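Malonyl coenzyme A-acyl carrier protein transacylase (Helicobacter pylori, PDB 2H1Y) probably transfers the malonyl group from malonyl-CoA to holo acyl carrier protein, releasing CoA and supplying malonyl-ACP. Local coordinates at residues V79-L87 / I279-S287; F235-N243 / R265-R276. All blocks are in the same frame, centred on the assembly; numbering follows the deposited sequence.

Contact 1: V79-L87 / I279-S287; sequences VSYIAYQLL and IFFELGCGS
Leu283, the last residue of strand 279-283, meets Ala83 on helix 69-90 with its CB, 4.2 Å from Ala83 CB, one methyl against the root of the side chain. A chi1 of -56° puts CG beside the backbone N, and from CG one methyl goes to Tyr84 and the other to Leu87. CD1 meets Tyr84 CD2 at 3.6 Å, near the plane of the phenol ring and therefore at its edge, and also touches Tyr84 CB. CD2 reaches Leu87 CD2 at 4.1 Å, the two leucine side chains crossing at about a right angle. Leu87 CD2 also approaches Phe281 CD1, at 4.4 Å. Strand 279-283 belongs to the parallel part of the main sheet of the acyl transferase domain, between strands 15-19 and 301-304, and the axes of segments 79-87 and 279-283 approach to 8.4 Å. Where the strand ends, the backbones close in: Ser80 CA and Gly284 CA are 3.7 Å apart, and the chain turns at Gly284 with a positive phi (123°). Beside them Ser80 OG donates to Leu283 O at 2.8 Å, tilted 31° from the carbonyl plane. Val79 CG1, anti to its own nitrogen, rests 3.6 Å from Cys285 N.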
loop_
_atom_site.group_PDB
_atom_site.type_symbol
_atom_site.label_atom_id
_atom_site.label_comp_id
_atom_site.label_asym_id
_atom_site.label_seq_id
_atom_site.Cartn_x
_atom_site.Cartn_y
_atom_site.Cartn_z
ATOM N N VAL A 79 -2.278 -9.347 6.453
ATOM C CA VAL A 79 -1.982 -8.803 7.767
ATOM C C VAL A 79 -2.798 -7.507 8.034
ATOM O O VAL A 79 -3.383 -7.344 9.123
ATOM C CB VAL A 79 -0.466 -8.643 7.961
ATOM C CG1 VAL A 79 -0.133 -8.044 9.334
ATOM C CG2 VAL A 79 0.248 -10.010 7.730
ATOM N N SER A 80 -2.884 -6.610 7.053
ATOM C CA SER A 80 -3.762 -5.436 7.202
ATOM C C SER A 80 -5.188 -5.829 7.610
ATOM O O SER A 80 -5.750 -5.251 8.546
ATOM C CB SER A 80 -3.798 -4.612 5.927
ATOM O OG SER A 80 -2.564 -3.961 5.722
ATOM N N TYR A 81 -5.743 -6.834 6.921
ATOM C CA TYR A 81 -7.110 -7.320 7.178
ATOM C C TYR A 81 -7.230 -7.782 8.609
ATOM O O TYR A 81 -8.152 -7.385 9.303
ATOM C CB TYR A 81 -7.497 -8.459 6.222
ATOM C CG TYR A 81 -8.953 -8.843 6.308
ATOM C CD1 TYR A 81 -9.377 -9.849 7.186
ATOM C CD2 TYR A 81 -9.925 -8.193 5.520
ATOM C CE1 TYR A 81 -10.697 -10.198 7.288
ATOM C CE2 TYR A 81 -11.276 -8.538 5.609
ATOM C CZ TYR A 81 -11.652 -9.547 6.501
ATOM O OH TYR A 81 -12.977 -9.930 6.627
ATOM N N ILE A 82 -6.278 -8.616 9.039
ATOM C CA ILE A 82 -6.286 -9.184 10.390
ATOM C C ILE A 82 -6.141 -8.095 11.454
ATOM O O ILE A 82 -6.931 -8.036 12.404
ATOM C CB ILE A 82 -5.215 -10.307 10.579
ATOM C CG1 ILE A 82 -5.572 -11.512 9.713
ATOM C CG2 ILE A 82 -5.117 -10.703 12.034
ATOM C CD1 ILE A 82 -4.503 -12.549 9.604
ATOM N N ALA A 83 -5.144 -7.234 11.277
ATOM C CA ALA A 83 -4.994 -6.040 12.112
ATOM C C ALA A 83 -6.323 -5.309 12.277
ATOM O O ALA A 83 -6.687 -4.933 13.397
ATOM C CB ALA A 83 -3.958 -5.106 11.522
ATOM N N TYR A 84 -7.046 -5.122 11.170
ATOM C CA TYR A 84 -8.321 -4.404 11.205
ATOM C C TYR A 84 -9.420 -5.125 12.020
ATOM O O TYR A 84 -10.066 -4.509 12.879
ATOM C CB TYR A 84 -8.825 -4.109 9.797
ATOM C CG TYR A 84 -10.096 -3.283 9.795
ATOM C CD1 TYR A 84 -11.343 -3.868 10.078
ATOM C CD2 TYR A 84 -10.055 -1.922 9.502
ATOM C CE1 TYR A 84 -12.518 -3.103 10.069
ATOM C CE2 TYR A 84 -11.194 -1.164 9.487
ATOM C CZ TYR A 84 -12.425 -1.757 9.770
ATOM O OH TYR A 84 -13.546 -0.977 9.762
ATOM N N GLN A 85 -9.627 -6.409 11.734
ATOM C CA GLN A 85 -10.587 -7.249 12.473
ATOM C C GLN A 85 -10.338 -7.304 13.983
ATOM O O GLN A 85 -11.239 -7.039 14.786
ATOM C CB GLN A 85 -10.569 -8.678 11.921
ATOM C CG GLN A 85 -11.017 -8.819 10.471
ATOM C CD GLN A 85 -12.270 -8.006 10.147
ATOM O OE1 GLN A 85 -12.328 -7.354 9.108
ATOM N NE2 GLN A 85 -13.265 -8.033 11.038
ATOM N N LEU A 86 -9.113 -7.670 14.357
ATOM C CA LEU A 86 -8.707 -7.707 15.753
ATOM C C LEU A 86 -8.980 -6.369 16.431
ATOM O O LEU A 86 -9.669 -6.315 17.456
ATOM C CB LEU A 86 -7.237 -8.108 15.858
ATOM C CG LEU A 86 -6.850 -9.585 16.085
ATOM C CD1 LEU A 86 -7.972 -10.599 15.813
ATOM C CD2 LEU A 86 -5.582 -9.959 15.343
ATOM N N LEU A 87 -8.501 -5.282 15.835
ATOM C CA LEU A 87 -8.715 -3.964 16.426
ATOM C C LEU A 87 -10.201 -3.602 16.478
ATOM O O LEU A 87 -10.698 -3.284 17.553
ATOM C CB LEU A 87 -7.867 -2.870 15.743
ATOM C CG LEU A 87 -7.978 -1.420 16.249
ATOM C CD1 LEU A 87 -7.942 -1.338 17.766
ATOM C CD2 LEU A 87 -6.892 -0.561 15.660
ATOM N N ILE A 279 -4.727 11.579 14.941
ATOM C CA ILE A 279 -3.878 10.399 15.040
ATOM C C ILE A 279 -4.135 9.430 13.895
ATOM O O ILE A 279 -5.218 9.432 13.309
ATOM C CB ILE A 279 -4.094 9.692 16.414
ATOM C CG1 ILE A 279 -2.993 8.668 16.683
ATOM C CG2 ILE A 279 -5.531 9.106 16.541
ATOM C CD1 ILE A 279 -2.781 8.413 18.170
ATOM N N PHE A 280 -3.134 8.609 13.594
ATOM C CA PHE A 280 -3.198 7.673 12.491
ATOM C C PHE A 280 -2.981 6.272 13.026
ATOM O O PHE A 280 -2.178 6.086 13.939
ATOM C CB PHE A 280 -2.090 7.978 11.478
ATOM C CG PHE A 280 -2.323 9.219 10.658
ATOM C CD1 PHE A 280 -1.800 10.445 11.060
ATOM C CD2 PHE A 280 -3.053 9.160 9.461
ATOM C CE1 PHE A 280 -2.014 11.612 10.286
ATOM C CE2 PHE A 280 -3.271 10.310 8.684
ATOM C CZ PHE A 280 -2.747 11.538 9.098
ATOM N N PHE A 281 -3.684 5.284 12.464
ATOM C CA PHE A 281 -3.362 3.876 12.747
ATOM C C PHE A 281 -2.804 3.197 11.496
ATOM O O PHE A 281 -3.498 3.071 10.490
ATOM C CB PHE A 281 -4.569 3.080 13.286
ATOM C CG PHE A 281 -5.187 3.636 14.532
ATOM C CD1 PHE A 281 -6.561 3.675 14.665
ATOM C CD2 PHE A 281 -4.413 4.119 15.572
ATOM C CE1 PHE A 281 -7.163 4.178 15.810
ATOM C CE2 PHE A 281 -4.999 4.626 16.733
ATOM C CZ PHE A 281 -6.379 4.651 16.852
ATOM N N GLU A 282 -1.553 2.768 11.534
ATOM C CA GLU A 282 -1.033 1.987 10.418
ATOM C C GLU A 282 -1.470 0.545 10.639
ATOM O O GLU A 282 -0.941 -0.117 11.539
ATOM C CB GLU A 282 0.493 2.081 10.296
ATOM C CG GLU A 282 1.016 1.523 8.980
ATOM C CD GLU A 282 2.463 1.876 8.666
ATOM O OE1 GLU A 282 2.923 1.527 7.563
ATOM O OE2 GLU A 282 3.150 2.499 9.498
ATOM N N LEU A 283 -2.428 0.065 9.830
ATOM C CA LEU A 283 -2.931 -1.310 9.952
ATOM C C LEU A 283 -2.183 -2.280 9.073
ATOM O O LEU A 283 -2.201 -2.165 7.847
ATOM C CB LEU A 283 -4.420 -1.405 9.645
ATOM C CG LEU A 283 -5.312 -0.502 10.475
ATOM C CD1 LEU A 283 -6.735 -0.720 10.047
ATOM C CD2 LEU A 283 -5.125 -0.776 11.947
ATOM N N GLY A 284 -1.532 -3.251 9.703
ATOM C CA GLY A 284 -0.759 -4.229 8.965
ATOM C C GLY A 284 0.680 -4.256 9.408
ATOM O O GLY A 284 1.040 -3.666 10.431
ATOM N N CYS A 285 1.520 -4.939 8.642
ATOM C CA CYS A 285 2.906 -5.095 9.029
ATOM C C CYS A 285 3.788 -3.873 8.736
ATOM O O CYS A 285 3.539 -3.129 7.794
ATOM C CB CYS A 285 3.484 -6.325 8.357
ATOM S SG CYS A 285 5.270 -6.407 8.511
ATOM N N GLY A 286 4.837 -3.721 9.548
ATOM C CA GLY A 286 5.909 -2.753 9.349
ATOM C C GLY A 286 5.589 -1.404 9.957
ATOM O O GLY A 286 4.575 -1.249 10.647
ATOM N N SER A 287 6.436 -0.420 9.665
ATOM C CA SER A 287 6.186 0.967 10.051
ATOM C C SER A 287 6.582 1.964 8.963
ATOM O O SER A 287 6.894 3.125 9.268
ATOM C CB SER A 287 6.955 1.294 11.323
ATOM O OG SER A 287 6.555 0.408 12.336
#

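Contact 2: F235-N243 / R265-R276; sequences FEIISNATN and RYQDCVKSNNDR
Glu236 and Arg276 form a salt bridge in which both terminal guanidinium nitrogens grip one carboxylate oxygen: Glu236 OE1 lies 2.6 Å from Arg276 NH2 and 2.8 Å from Arg276 NH1. The oxygen sits in the guanidinium plane, but the two flat groups are turned 65° apart, and NH2 comes from above the carboxylate plane. The guanidinium is steadied by a second acceptor, since Arg276 NH1 also donates to Asn273 OD1 at 3.0 Å. The amide of Asn273 is fixed in turn by its ND2, bonded to Cys269 O at 2.6 Å, so a chain of bonds runs from the carboxylate back to the helix. At the other end of the contact, Arg265 N donates to Asn240 O at 3.1 Å. Arg265 bends at chi2 and chi3, which carries its NH1 to Asp268 OD2 in a salt bridge and sets one guanidinium face against Asn243 CB. Between these polar ends, Ile238 packs with CG2 3.9 Å from Cys269 SG and CD1 3.6 Å from Asn273 OD1. Cys269 SG also lies 3.3 Å from Ser239 O. Ser239 OG accepts from Thr242 N, an ST motif shaping the turn after the strand. Strand 236-238 lies between 99-102 and 245-246 in the main sheet; Tyr266 and Val270 of helix 266-271 touch Leu101 of the neighbouring strand 99-102, while helix 249-259 borders the turn.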
loop_
_atom_site.group_PDB
_atom_site.type_symbol
_atom_site.label_atom_id
_atom_site.label_comp_id
_atom_site.label_asym_id
_atom_site.label_seq_id
_atom_site.Cartn_x
_atom_site.Cartn_y
_atom_site.Cartn_z
ATOM N N PHE A 235 -16.505 4.023 5.335
ATOM C CA PHE A 235 -15.682 5.222 5.425
ATOM C C PHE A 235 -15.069 5.533 4.062
ATOM O O PHE A 235 -14.903 4.641 3.225
ATOM C CB PHE A 235 -14.586 5.058 6.496
ATOM C CG PHE A 235 -13.783 3.765 6.382
ATOM C CD1 PHE A 235 -12.757 3.639 5.442
ATOM C CD2 PHE A 235 -14.050 2.692 7.223
ATOM C CE1 PHE A 235 -12.027 2.459 5.330
ATOM C CE2 PHE A 235 -13.321 1.515 7.135
ATOM C CZ PHE A 235 -12.292 1.396 6.185
ATOM N N GLU A 236 -14.741 6.801 3.841
ATOM C CA GLU A 236 -14.187 7.250 2.572
ATOM C C GLU A 236 -12.717 6.894 2.443
ATOM O O GLU A 236 -12.023 6.746 3.431
ATOM C CB GLU A 236 -14.376 8.764 2.432
ATOM C CG GLU A 236 -13.503 9.658 3.336
ATOM C CD GLU A 236 -13.865 11.136 3.220
ATOM O OE1 GLU A 236 -13.053 11.985 3.631
ATOM O OE2 GLU A 236 -14.968 11.465 2.714
ATOM N N ILE A 237 -12.227 6.764 1.219
ATOM C CA ILE A 237 -10.802 6.533 1.036
ATOM C C ILE A 237 -10.211 7.628 0.150
ATOM O O ILE A 237 -10.915 8.201 -0.681
ATOM C CB ILE A 237 -10.466 5.074 0.543
ATOM C CG1 ILE A 237 -10.016 5.064 -0.896
ATOM C CG2 ILE A 237 -11.637 4.097 0.722
ATOM C CD1 ILE A 237 -8.556 5.096 -1.053
ATOM N N ILE A 238 -8.928 7.923 0.353
ATOM C CA ILE A 238 -8.231 8.957 -0.395
ATOM C C ILE A 238 -7.426 8.342 -1.541
ATOM O O ILE A 238 -6.611 7.441 -1.332
ATOM C CB ILE A 238 -7.309 9.793 0.524
ATOM C CG1 ILE A 238 -7.976 10.065 1.875
ATOM C CG2 ILE A 238 -6.906 11.089 -0.143
ATOM C CD1 ILE A 238 -9.205 10.975 1.836
ATOM N N SER A 239 -7.665 8.823 -2.758
ATOM C CA SER A 239 -7.023 8.262 -3.935
ATOM C C SER A 239 -5.545 8.672 -4.045
ATOM O O SER A 239 -5.229 9.861 -4.059
ATOM C CB SER A 239 -7.801 8.689 -5.186
ATOM O OG SER A 239 -7.006 8.601 -6.368
ATOM N N ASN A 240 -4.644 7.698 -4.138
ATOM C CA ASN A 240 -3.255 8.007 -4.486
ATOM C C ASN A 240 -3.175 8.723 -5.829
ATOM O O ASN A 240 -2.241 9.497 -6.067
ATOM C CB ASN A 240 -2.384 6.750 -4.566
ATOM C CG ASN A 240 -2.166 6.067 -3.209
ATOM O OD1 ASN A 240 -2.417 6.629 -2.143
ATOM N ND2 ASN A 240 -1.672 4.846 -3.262
ATOM N N ALA A 241 -4.153 8.476 -6.700
ATOM C CA ALA A 241 -4.105 9.032 -8.056
ATOM C C ALA A 241 -4.487 10.531 -8.153
ATOM O O ALA A 241 -3.777 11.309 -8.808
ATOM C CB ALA A 241 -4.919 8.182 -9.009
ATOM N N THR A 242 -5.567 10.933 -7.468
ATOM C CA THR A 242 -6.092 12.307 -7.540
ATOM C C THR A 242 -6.086 13.074 -6.207
ATOM O O THR A 242 -6.433 14.246 -6.152
ATOM C CB THR A 242 -7.566 12.354 -8.110
ATOM O OG1 THR A 242 -8.486 11.803 -7.151
ATOM C CG2 THR A 242 -7.695 11.625 -9.433
ATOM N N ASN A 243 -5.736 12.421 -5.117
ATOM C CA ASN A 243 -5.796 13.075 -3.818
ATOM C C ASN A 243 -7.191 13.630 -3.507
ATOM O O ASN A 243 -7.332 14.660 -2.852
ATOM C CB ASN A 243 -4.698 14.151 -3.680
ATOM C CG ASN A 243 -4.690 14.820 -2.303
ATOM O OD1 ASN A 243 -4.281 15.967 -2.166
ATOM N ND2 ASN A 243 -5.168 14.114 -1.293
ATOM N N ARG A 265 0.632 9.656 -4.994
ATOM C CA ARG A 265 0.844 10.979 -4.404
ATOM C C ARG A 265 0.654 10.959 -2.904
ATOM O O ARG A 265 -0.183 11.691 -2.353
ATOM C CB ARG A 265 -0.097 12.003 -5.034
ATOM C CG ARG A 265 0.139 12.253 -6.499
ATOM C CD ARG A 265 -0.137 13.694 -6.799
ATOM N NE ARG A 265 -1.552 13.908 -7.074
ATOM C CZ ARG A 265 -2.221 15.024 -6.791
ATOM N NH1 ARG A 265 -1.608 16.039 -6.194
ATOM N NH2 ARG A 265 -3.511 15.114 -7.099
ATOM N N TYR A 266 1.445 10.127 -2.237
ATOM C CA TYR A 266 1.255 9.876 -0.815
ATOM C C TYR A 266 1.425 11.142 0.045
ATOM O O TYR A 266 0.638 11.377 0.979
ATOM C CB TYR A 266 2.145 8.721 -0.323
ATOM C CG TYR A 266 1.871 8.400 1.110
ATOM C CD1 TYR A 266 0.783 7.614 1.475
ATOM C CD2 TYR A 266 2.663 8.935 2.118
ATOM C CE1 TYR A 266 0.521 7.354 2.822
ATOM C CE2 TYR A 266 2.406 8.680 3.471
ATOM C CZ TYR A 266 1.340 7.891 3.813
ATOM O OH TYR A 266 1.088 7.650 5.144
ATOM N N GLN A 267 2.446 11.938 -0.280
ATOM C CA GLN A 267 2.651 13.274 0.302
ATOM C C GLN A 267 1.420 14.205 0.259
ATOM O O GLN A 267 0.949 14.673 1.301
ATOM C CB GLN A 267 3.824 13.965 -0.383
ATOM C CG GLN A 267 3.932 15.424 -0.035
ATOM C CD GLN A 267 5.329 15.944 -0.226
ATOM O OE1 GLN A 267 5.880 15.914 -1.329
ATOM N NE2 GLN A 267 5.915 16.426 0.850
ATOM N N ASP A 268 0.910 14.472 -0.941
ATOM C CA ASP A 268 -0.262 15.344 -1.100
ATOM C C ASP A 268 -1.455 14.814 -0.312
ATOM O O ASP A 268 -2.189 15.590 0.311
ATOM C CB ASP A 268 -0.632 15.533 -2.576
ATOM C CG ASP A 268 0.477 16.185 -3.366
ATOM O OD1 ASP A 268 1.170 17.035 -2.777
ATOM O OD2 ASP A 268 0.675 15.845 -4.559
ATOM N N CYS A 269 -1.603 13.489 -0.311
ATOM C CA CYS A 269 -2.709 12.832 0.376
ATOM C C CYS A 269 -2.690 13.072 1.872
ATOM O O CYS A 269 -3.730 13.389 2.453
ATOM C CB CYS A 269 -2.714 11.340 0.079
ATOM S SG CYS A 269 -3.287 10.954 -1.567
ATOM N N VAL A 270 -1.512 12.937 2.481
ATOM C CA VAL A 270 -1.374 13.186 3.900
ATOM C C VAL A 270 -1.630 14.677 4.207
ATOM O O VAL A 270 -2.440 15.014 5.074
ATOM C CB VAL A 270 -0.018 12.653 4.471
ATOM C CG1 VAL A 270 0.124 12.990 5.935
ATOM C CG2 VAL A 270 0.071 11.153 4.311
ATOM N N LYS A 271 -0.988 15.561 3.455
ATOM C CA LYS A 271 -1.099 17.005 3.699
ATOM C C LYS A 271 -2.536 17.542 3.589
ATOM O O LYS A 271 -3.033 18.185 4.508
ATOM C CB LYS A 271 -0.145 17.777 2.784
ATOM C CG LYS A 271 1.342 17.496 3.054
ATOM C CD LYS A 271 2.246 18.594 2.489
ATOM C CE LYS A 271 3.702 18.420 2.975
ATOM N NZ LYS A 271 4.731 19.042 2.054
ATOM N N SER A 272 -3.218 17.248 2.491
ATOM C CA SER A 272 -4.612 17.678 2.323
ATOM C C SER A 272 -5.557 17.139 3.411
ATOM O O SER A 272 -6.722 17.512 3.461
ATOM C CB SER A 272 -5.140 17.281 0.935
ATOM O OG SER A 272 -4.264 17.709 -0.108
ATOM N N ASN A 273 -5.058 16.274 4.291
ATOM C CA ASN A 273 -5.953 15.520 5.154
ATOM C C ASN A 273 -5.529 15.473 6.606
ATOM O O ASN A 273 -6.310 15.063 7.462
ATOM C CB ASN A 273 -6.159 14.107 4.594
ATOM C CG ASN A 273 -6.963 14.108 3.303
ATOM O OD1 ASN A 273 -8.194 14.139 3.332
ATOM N ND2 ASN A 273 -6.270 14.075 2.162
ATOM N N ASN A 274 -4.300 15.913 6.870
ATOM C CA ASN A 274 -3.708 15.906 8.209
ATOM C C ASN A 274 -4.482 16.723 9.267
ATOM O O ASN A 274 -4.451 16.398 10.461
ATOM C CB ASN A 274 -2.246 16.375 8.129
ATOM C CG ASN A 274 -1.524 16.261 9.461
ATOM O OD1 ASN A 274 -1.142 15.168 9.878
ATOM N ND2 ASN A 274 -1.356 17.387 10.147
ATOM N N ASP A 275 -5.174 17.774 8.820
ATOM C CA ASP A 275 -6.026 18.592 9.699
ATOM C C ASP A 275 -7.317 17.923 10.194
ATOM O O ASP A 275 -7.868 18.313 11.231
ATOM C CB ASP A 275 -6.362 19.915 9.011
ATOM C CG ASP A 275 -5.122 20.781 8.769
ATOM O OD1 ASP A 275 -3.992 20.364 9.151
ATOM O OD2 ASP A 275 -5.284 21.892 8.201
ATOM N N ARG A 276 -7.797 16.913 9.476
ATOM C CA ARG A 276 -9.098 16.312 9.802
ATOM C C ARG A 276 -9.019 15.262 10.914
ATOM O O ARG A 276 -10.048 14.738 11.333
ATOM C CB ARG A 276 -9.756 15.710 8.549
ATOM C CG ARG A 276 -9.586 16.549 7.262
ATOM C CD ARG A 276 -9.926 15.715 6.044
ATOM N NE ARG A 276 -11.216 15.063 6.226
ATOM C CZ ARG A 276 -11.664 14.051 5.490
ATOM N NH1 ARG A 276 -10.921 13.550 4.509
ATOM N NH2 ARG A 276 -12.861 13.530 5.744
#

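In the fold
Contacts 1 and 2 bring different elements onto one mixed sheet of the acyl transferase domain, their centres 18 Å apart. Strands 99-102 and 15-19 separate the two contact strands in the sheet order. Along the chain, contact 2 is nested within the loop closed by contact 1, and helix 266-271 is followed by strand 279-283. Side chains also meet between them: Tyr84 OH approaches Phe235 CE2 at 3.6 Å, and Phe280 CE1 approaches Asn274 OD1 at 3.7 Å. In this family the nucleophilic serine of the GHSLG motif sits in the turn after a central strand, here probably between strand 99-102, the direct neighbour of strand 236-238 of contact 2, and helix 105-116.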